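Local coordinates for CRISPR-associated endonuclease Cas3-HD (Methanocaldococcus jannaschii, PDB 3S4L), which cuts single-stranded DNA, with magnesium as cofactor, and single-stranded RNA as the HD-type nuclease of a CRISPR antiviral defence system, at residues I156-F159 and E160-I163; L65-I68 and G69-S72; N14-L17 and I18-V21. All blocks are in the same frame, centred on the assembly; numbering follows the deposited sequence.

Contact 1: I156-F159 and E160-I163; sequences IEDF and EDLI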
loop_
_atom_site.group_PDB
_atom_site.type_symbol
_atom_site.label_atom_id
_atom_site.label_comp_id
_atom_site.label_asym_id
_atom_site.label_seq_id
_atom_site.Cartn_x
_atom_site.Cartn_y
_atom_site.Cartn_z
ATOM N N ILE A 156 4.815 -14.270 -5.224
ATOM C CA ILE A 156 4.374 -15.544 -5.782
ATOM C C ILE A 156 4.573 -15.557 -7.308
ATOM O O ILE A 156 4.827 -14.522 -7.913
ATOM C CB ILE A 156 2.895 -15.871 -5.401
ATOM C CG1 ILE A 156 1.985 -14.666 -5.626
ATOM C CG2 ILE A 156 2.784 -16.285 -3.951
ATOM C CD1 ILE A 156 1.478 -14.538 -7.038
ATOM N N GLU A 157 4.475 -16.735 -7.918
ATOM C CA GLU A 157 4.668 -16.891 -9.356
ATOM C C GLU A 157 3.605 -16.146 -10.170
ATOM O O GLU A 157 3.916 -15.498 -11.175
ATOM C CB GLU A 157 4.650 -18.383 -9.717
ATOM C CG GLU A 157 4.932 -18.677 -11.175
ATOM C CD GLU A 157 4.431 -20.046 -11.602
ATOM O OE1 GLU A 157 5.012 -21.068 -11.161
ATOM O OE2 GLU A 157 3.449 -20.098 -12.380
ATOM N N ASP A 158 2.352 -16.243 -9.731
ATOM C CA ASP A 158 1.235 -15.618 -10.435
ATOM C C ASP A 158 1.278 -14.085 -10.403
ATOM O O ASP A 158 0.423 -13.435 -10.994
ATOM C CB ASP A 158 -0.114 -16.072 -9.838
ATOM C CG ASP A 158 -0.351 -17.576 -9.952
ATOM O OD1 ASP A 158 0.389 -18.266 -10.693
ATOM O OD2 ASP A 158 -1.301 -18.071 -9.302
ATOM N N PHE A 159 2.272 -13.511 -9.731
ATOM C CA PHE A 159 2.214 -12.101 -9.324
ATOM C C PHE A 159 1.802 -11.090 -10.394
ATOM O O PHE A 159 0.854 -10.324 -10.195
ATOM C CB PHE A 159 3.532 -11.642 -8.700
ATOM C CG PHE A 159 3.504 -10.213 -8.253
ATOM C CD1 PHE A 159 2.605 -9.805 -7.270
ATOM C CD2 PHE A 159 4.354 -9.268 -8.830
ATOM C CE1 PHE A 159 2.562 -8.476 -6.850
ATOM C CE2 PHE A 159 4.321 -7.930 -8.420
ATOM C CZ PHE A 159 3.424 -7.533 -7.421
ATOM N N GLU A 160 2.547 -11.063 -11.499
ATOM C CA GLU A 160 2.279 -10.154 -12.605
ATOM C C GLU A 160 0.820 -10.243 -13.046
ATOM O O GLU A 160 0.144 -9.224 -13.193
ATOM C CB GLU A 160 3.218 -10.452 -13.777
ATOM C CG GLU A 160 2.689 -10.030 -15.149
ATOM C CD GLU A 160 2.752 -8.531 -15.381
ATOM O OE1 GLU A 160 2.196 -7.767 -14.558
ATOM O OE2 GLU A 160 3.357 -8.119 -16.397
ATOM N N ASP A 161 0.345 -11.469 -13.248
ATOM C CA ASP A 161 -1.044 -11.702 -13.611
ATOM C C ASP A 161 -1.986 -11.156 -12.537
ATOM O O ASP A 161 -2.954 -10.455 -12.849
ATOM C CB ASP A 161 -1.292 -13.191 -13.879
ATOM C CG ASP A 161 -2.450 -13.744 -13.076
ATOM O OD1 ASP A 161 -3.611 -13.443 -13.427
ATOM O OD2 ASP A 161 -2.197 -14.484 -12.100
ATOM N N LEU A 162 -1.681 -11.446 -11.273
ATOM C CA LEU A 162 -2.457 -10.909 -10.154
ATOM C C LEU A 162 -2.597 -9.392 -10.230
ATOM O O LEU A 162 -3.697 -8.863 -10.062
ATOM C CB LEU A 162 -1.850 -11.312 -8.810
ATOM C CG LEU A 162 -2.533 -10.679 -7.594
ATOM C CD1 LEU A 162 -3.950 -11.205 -7.437
ATOM C CD2 LEU A 162 -1.734 -10.924 -6.319
ATOM N N ILE A 163 -1.489 -8.698 -10.488
ATOM C CA ILE A 163 -1.517 -7.239 -10.584
ATOM C C ILE A 163 -2.405 -6.796 -11.735
ATOM O O ILE A 163 -3.157 -5.840 -11.615
ATOM C CB ILE A 163 -0.121 -6.638 -10.785
ATOM C CG1 ILE A 163 0.676 -6.703 -9.485
ATOM C CG2 ILE A 163 -0.236 -5.186 -11.224
ATOM C CD1 ILE A 163 0.073 -5.900 -8.354
#

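Contact 2: L65-I68 and G69-S72; sequences LHDI and GKAS. With CA (calcium ion), chain C.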
loop_
_atom_site.group_PDB
_atom_site.type_symbol
_atom_site.label_atom_id
_atom_site.label_comp_id
_atom_site.label_asym_id
_atom_site.label_seq_id
_atom_site.Cartn_x
_atom_site.Cartn_y
_atom_site.Cartn_z
ATOM N N LEU A 65 -4.179 -1.998 -3.500
ATOM C CA LEU A 65 -2.786 -2.365 -3.383
ATOM C C LEU A 65 -2.260 -2.397 -1.953
ATOM O O LEU A 65 -1.134 -2.848 -1.718
ATOM C CB LEU A 65 -1.937 -1.425 -4.234
ATOM C CG LEU A 65 -2.141 -1.491 -5.750
ATOM C CD1 LEU A 65 -1.189 -0.502 -6.431
ATOM C CD2 LEU A 65 -1.904 -2.916 -6.275
ATOM N N HIS A 66 -3.034 -1.917 -0.985
ATOM C CA HIS A 66 -2.439 -1.785 0.341
ATOM C C HIS A 66 -2.024 -3.140 0.946
ATOM O O HIS A 66 -1.122 -3.196 1.778
ATOM C CB HIS A 66 -3.299 -0.950 1.290
ATOM C CG HIS A 66 -4.539 -1.635 1.750
ATOM N ND1 HIS A 66 -5.662 -1.741 0.958
ATOM C CD2 HIS A 66 -4.843 -2.243 2.921
ATOM C CE1 HIS A 66 -6.601 -2.387 1.620
ATOM N NE2 HIS A 66 -6.132 -2.696 2.817
ATOM N N ASP A 67 -2.666 -4.222 0.514
ATOM C CA ASP A 67 -2.270 -5.560 0.944
ATOM C C ASP A 67 -1.612 -6.403 -0.129
ATOM O O ASP A 67 -1.539 -7.634 0.010
ATOM C CB ASP A 67 -3.471 -6.320 1.512
ATOM C CG ASP A 67 -3.786 -5.920 2.939
ATOM O OD1 ASP A 67 -4.937 -6.141 3.380
ATOM O OD2 ASP A 67 -2.870 -5.380 3.601
ATOM N N ILE A 68 -1.144 -5.759 -1.196
ATOM C CA ILE A 68 -0.482 -6.500 -2.265
ATOM C C ILE A 68 0.754 -7.222 -1.719
ATOM O O ILE A 68 1.124 -8.286 -2.217
ATOM C CB ILE A 68 -0.138 -5.612 -3.489
ATOM C CG1 ILE A 68 0.119 -6.480 -4.719
ATOM C CG2 ILE A 68 1.046 -4.724 -3.179
ATOM C CD1 ILE A 68 -0.909 -7.604 -4.879
ATOM N N GLY A 69 1.350 -6.664 -0.663
ATOM C CA GLY A 69 2.492 -7.276 0.008
ATOM C C GLY A 69 2.187 -8.687 0.503
ATOM O O GLY A 69 3.105 -9.487 0.751
ATOM N N LYS A 70 0.899 -9.001 0.653
ATOM C CA LYS A 70 0.511 -10.357 1.029
ATOM C C LYS A 70 0.838 -11.378 -0.065
ATOM O O LYS A 70 0.925 -12.581 0.202
ATOM C CB LYS A 70 -0.972 -10.433 1.411
ATOM C CG LYS A 70 -1.323 -9.781 2.754
ATOM C CD LYS A 70 -2.845 -9.907 3.054
ATOM C CE LYS A 70 -3.248 -9.268 4.387
ATOM N NZ LYS A 70 -4.626 -9.711 4.819
ATOM N N ALA A 71 0.992 -10.918 -1.301
ATOM C CA ALA A 71 1.370 -11.848 -2.358
ATOM C C ALA A 71 2.860 -12.214 -2.293
ATOM O O ALA A 71 3.373 -12.847 -3.211
ATOM C CB ALA A 71 0.997 -11.311 -3.742
ATOM N N SER A 72 3.543 -11.823 -1.211
ATOM C CA SER A 72 4.914 -12.309 -0.942
ATOM C C SER A 72 4.847 -13.795 -0.635
ATOM O O SER A 72 3.955 -14.229 0.096
ATOM C CB SER A 72 5.532 -11.595 0.267
ATOM O OG SER A 72 5.613 -10.189 0.070
HETATM CA CA CA C . -2.524 -5.049 5.806
HETATM O O HOH W 1 -4.795 -4.673 5.516
HETATM O O HOH W 2 -3.993 -7.340 6.558
#

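Contact 3: N14-L17 and I18-V21; sequences NQSL and IDHV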
loop_
_atom_site.group_PDB
_atom_site.type_symbol
_atom_site.label_atom_id
_atom_site.label_comp_id
_atom_site.label_asym_id
_atom_site.label_seq_id
_atom_site.Cartn_x
_atom_site.Cartn_y
_atom_site.Cartn_z
ATOM N N ASN A 14 -9.401 -18.185 4.829
ATOM C CA ASN A 14 -10.700 -18.342 4.166
ATOM C C ASN A 14 -10.821 -17.638 2.811
ATOM O O ASN A 14 -11.582 -18.067 1.938
ATOM C CB ASN A 14 -11.829 -17.807 5.059
ATOM C CG ASN A 14 -12.076 -18.667 6.287
ATOM O OD1 ASN A 14 -12.082 -19.901 6.220
ATOM N ND2 ASN A 14 -12.295 -18.013 7.423
ATOM N N GLN A 15 -10.079 -16.553 2.631
ATOM C CA GLN A 15 -10.433 -15.601 1.590
ATOM C C GLN A 15 -9.298 -15.318 0.605
ATOM O O GLN A 15 -8.169 -15.010 1.013
ATOM C CB GLN A 15 -10.893 -14.297 2.263
ATOM C CG GLN A 15 -11.781 -13.403 1.422
ATOM C CD GLN A 15 -12.356 -12.227 2.210
ATOM O OE1 GLN A 15 -11.942 -11.951 3.343
ATOM N NE2 GLN A 15 -13.319 -11.531 1.610
ATOM N N SER A 16 -9.598 -15.414 -0.692
ATOM C CA SER A 16 -8.635 -15.018 -1.718
ATOM C C SER A 16 -8.437 -13.506 -1.681
ATOM O O SER A 16 -9.338 -12.775 -1.271
ATOM C CB SER A 16 -9.062 -15.487 -3.109
ATOM O OG SER A 16 -10.156 -14.737 -3.604
ATOM N N LEU A 17 -7.252 -13.043 -2.072
ATOM C CA LEU A 17 -6.951 -11.622 -2.017
ATOM C C LEU A 17 -7.801 -10.848 -3.037
ATOM O O LEU A 17 -8.319 -9.773 -2.729
ATOM C CB LEU A 17 -5.444 -11.365 -2.211
ATOM C CG LEU A 17 -4.951 -9.908 -2.151
ATOM C CD1 LEU A 17 -5.152 -9.294 -0.767
ATOM C CD2 LEU A 17 -3.486 -9.816 -2.556
ATOM N N ILE A 18 -7.941 -11.395 -4.243
ATOM C CA ILE A 18 -8.829 -10.825 -5.264
ATOM C C ILE A 18 -10.273 -10.626 -4.755
ATOM O O ILE A 18 -10.853 -9.542 -4.887
ATOM C CB ILE A 18 -8.852 -11.707 -6.535
ATOM C CG1 ILE A 18 -7.588 -11.467 -7.361
ATOM C CG2 ILE A 18 -10.092 -11.413 -7.378
ATOM C CD1 ILE A 18 -7.313 -9.987 -7.622
ATOM N N ASP A 19 -10.852 -11.674 -4.179
ATOM C CA ASP A 19 -12.192 -11.557 -3.624
ATOM C C ASP A 19 -12.260 -10.528 -2.503
ATOM O O ASP A 19 -13.209 -9.751 -2.412
ATOM C CB ASP A 19 -12.717 -12.916 -3.152
ATOM C CG ASP A 19 -13.069 -13.835 -4.312
ATOM O OD1 ASP A 19 -13.554 -13.324 -5.349
ATOM O OD2 ASP A 19 -12.856 -15.064 -4.192
ATOM N N HIS A 20 -11.244 -10.522 -1.648
ATOM C CA HIS A 20 -11.186 -9.574 -0.546
ATOM C C HIS A 20 -11.084 -8.123 -1.057
ATOM O O HIS A 20 -11.715 -7.216 -0.519
ATOM C CB HIS A 20 -10.003 -9.908 0.371
ATOM C CG HIS A 20 -9.815 -8.936 1.493
ATOM N ND1 HIS A 20 -10.857 -8.498 2.282
ATOM C CD2 HIS A 20 -8.703 -8.324 1.962
ATOM C CE1 HIS A 20 -10.396 -7.649 3.184
ATOM N NE2 HIS A 20 -9.091 -7.531 3.016
ATOM N N VAL A 21 -10.279 -7.906 -2.090
ATOM C CA VAL A 21 -10.102 -6.571 -2.632
ATOM C C VAL A 21 -11.411 -6.091 -3.274
ATOM O O VAL A 21 -11.828 -4.943 -3.090
ATOM C CB VAL A 21 -8.947 -6.536 -3.659
ATOM C CG1 VAL A 21 -9.075 -5.323 -4.567
ATOM C CG2 VAL A 21 -7.572 -6.554 -2.941
#

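Contact 1: I156-F159 and E160-I163
Glu-160 follows directly on Phe-159 where the loop after helix 142-149 winds into helix 159-167, and its backbone N sits obliquely beside the base of the Phe-159 ring. Its carboxylate reaches onward, OE1 taking a weak hydrogen bond from the backbone N of Ile-171. Asp-161 runs alongside Asp-158, both side chains pointing the same way with their carboxylates turned 69° apart; Asp-161 OD2 and Asp-158 OD2 stay 4.6 Å from each other. The N-H of Leu-162 bonds to Asp-158 O at 2.9 Å, an almost straight bond (168°). Ile-163 repeats the pattern, its N giving a hydrogen to Phe-159 O at 2.9 Å. Its CG1 also lies over one face of the Phe-159 ring, offset toward the rim and 3.5 Å from CZ, a CH-pi contact 3.9 Å from the ring centroid. The ring gets there because Phe-159 CG is anti to its backbone N (chi1 -179°), which sends it along the same side as Ile-163. The first helical turn thus divides its chemistry: an oily flank turned to Ile-68, and an acidic flank where two like charges near the helix N-terminus are probably eased by its dipole.

Contact 2: L65-I68 and G69-S72
Asp-67 OD1 is approached from two sides of the metal site: it accepts a hydrogen at 2.6 Å from a water that is itself a ligand of the calcium ion, and it has the ammonium of Lys-70 as a long salt-bridge partner, NZ lying 3.9 Å away. The other carboxylate oxygen, OD2, binds the calcium ion directly at 2.3 Å. The carboxylate is thereby held at both oxygens.

Asp-67 and Lys-70 lie side by side and point the same way. The lysine chain is extended beyond CG, which lays CE against the aspartate carboxylate, 3.7 Å from Asp-67 CG. The firmer partner of NZ is Ala-11 O, and Phe-12 offers a cation-pi face.

Two i to i+3 bonds wind the backbone: Lys-70 N to Asp-67 O at 2.9 Å and Ala-71 N to Ile-68 O at 2.8 Å. In both the donor sits well above the carbonyl plane, by 53° and 45°, as the tight turn brings it in steeply. Downstream, Gly-69 O is gripped twice by Ser-72, through the backbone N at 3.1 Å and through the hydroxyl OG at 2.7 Å. The hydroxyl donates to this carbonyl, so the side chain turns back on the 3-10 segment although Ser-72 stands at the N-cap position of helix 73-80.

Ile-68 points the other way from the metal, onto Phe-159, Leu-162 and Ile-163 of helix 159-167. His-66 and Asp-67 are the His-Asp pair that names the HD superfamily, and Asp-67 completes the calcium site with His-91, His-123 and His-124, the site assigned to the catalytic magnesium ion.

Contact 3: N14-L17 and I18-V21
An N-cap opens helix 17-31 here, with Ser-16 at the capping position and Asp-19 three residues on. Ser-16 OG accepts the N-H of Asp-19 at 3.2 Å, and the same hydroxyl donates to Asp-19 OD2 at 2.8 Å. It comes to that oxygen from above the carboxylate plane, 56° out of it. Ser-16 chi1 of 73° puts OG between its own backbone N and carbonyl carbon, where it can face the start of the helix and serve both partners.

Behind the cap the regular helix bonds begin. His-20 N donates to Ser-16 O at 3.0 Å, and Val-21 N donates to Leu-17 O at 2.8 Å. Leu-17 and Val-21, one turn apart, bring their methyls CD1 and CG2 to 4.3 Å on the buried side, where Leu-17 also lies on Asp-67 and Ile-68.

Gln-15 crosses the His-20 side chain at about a right angle. Its extended chain carries the terminal amide across the base of the histidine, with NE2 3.6 Å from His-20 CA and OE1 3.8 Å from His-20 ND1. Amide and imidazole planes are inclined by 53°, so the two flat groups touch without stacking. The histidine ring also meets Phe-12 edge-to-face, and its side chain comes within about 6 Å of a bound calcium ion.

The hydroxyl of Ser-16 therefore works as acceptor and donor at once: it satisfies a backbone N-H of the first turn and ties down a carboxylate whose negative charge, close to the helix N-terminus, is probably favoured by the helix dipole.

How the contacts relate
Contact 2 is the buried one, about 7 Å from the centre of the chain, while contacts 1 and 3 are partly buried and their centres each lie about 16 Å from it. Both outer contacts start a helix, 159-167 and 17-31, and each has acid on its more exposed flank, two aspartates in contact 1 and one in contact 3. The apolar flanks of both helix starts close on the isoleucine of contact 2. Contacts 1 and 3 also meet directly, Leu-162 CD1 lying 3.6 Å from Ile-18 CD1. A probable hydrogen bond from Ile-156 N to Ala-71 O adds a backbone link. Metal coordination belongs to contact 2, serine capping to contact 3, and a CH-pi contact to contact 1.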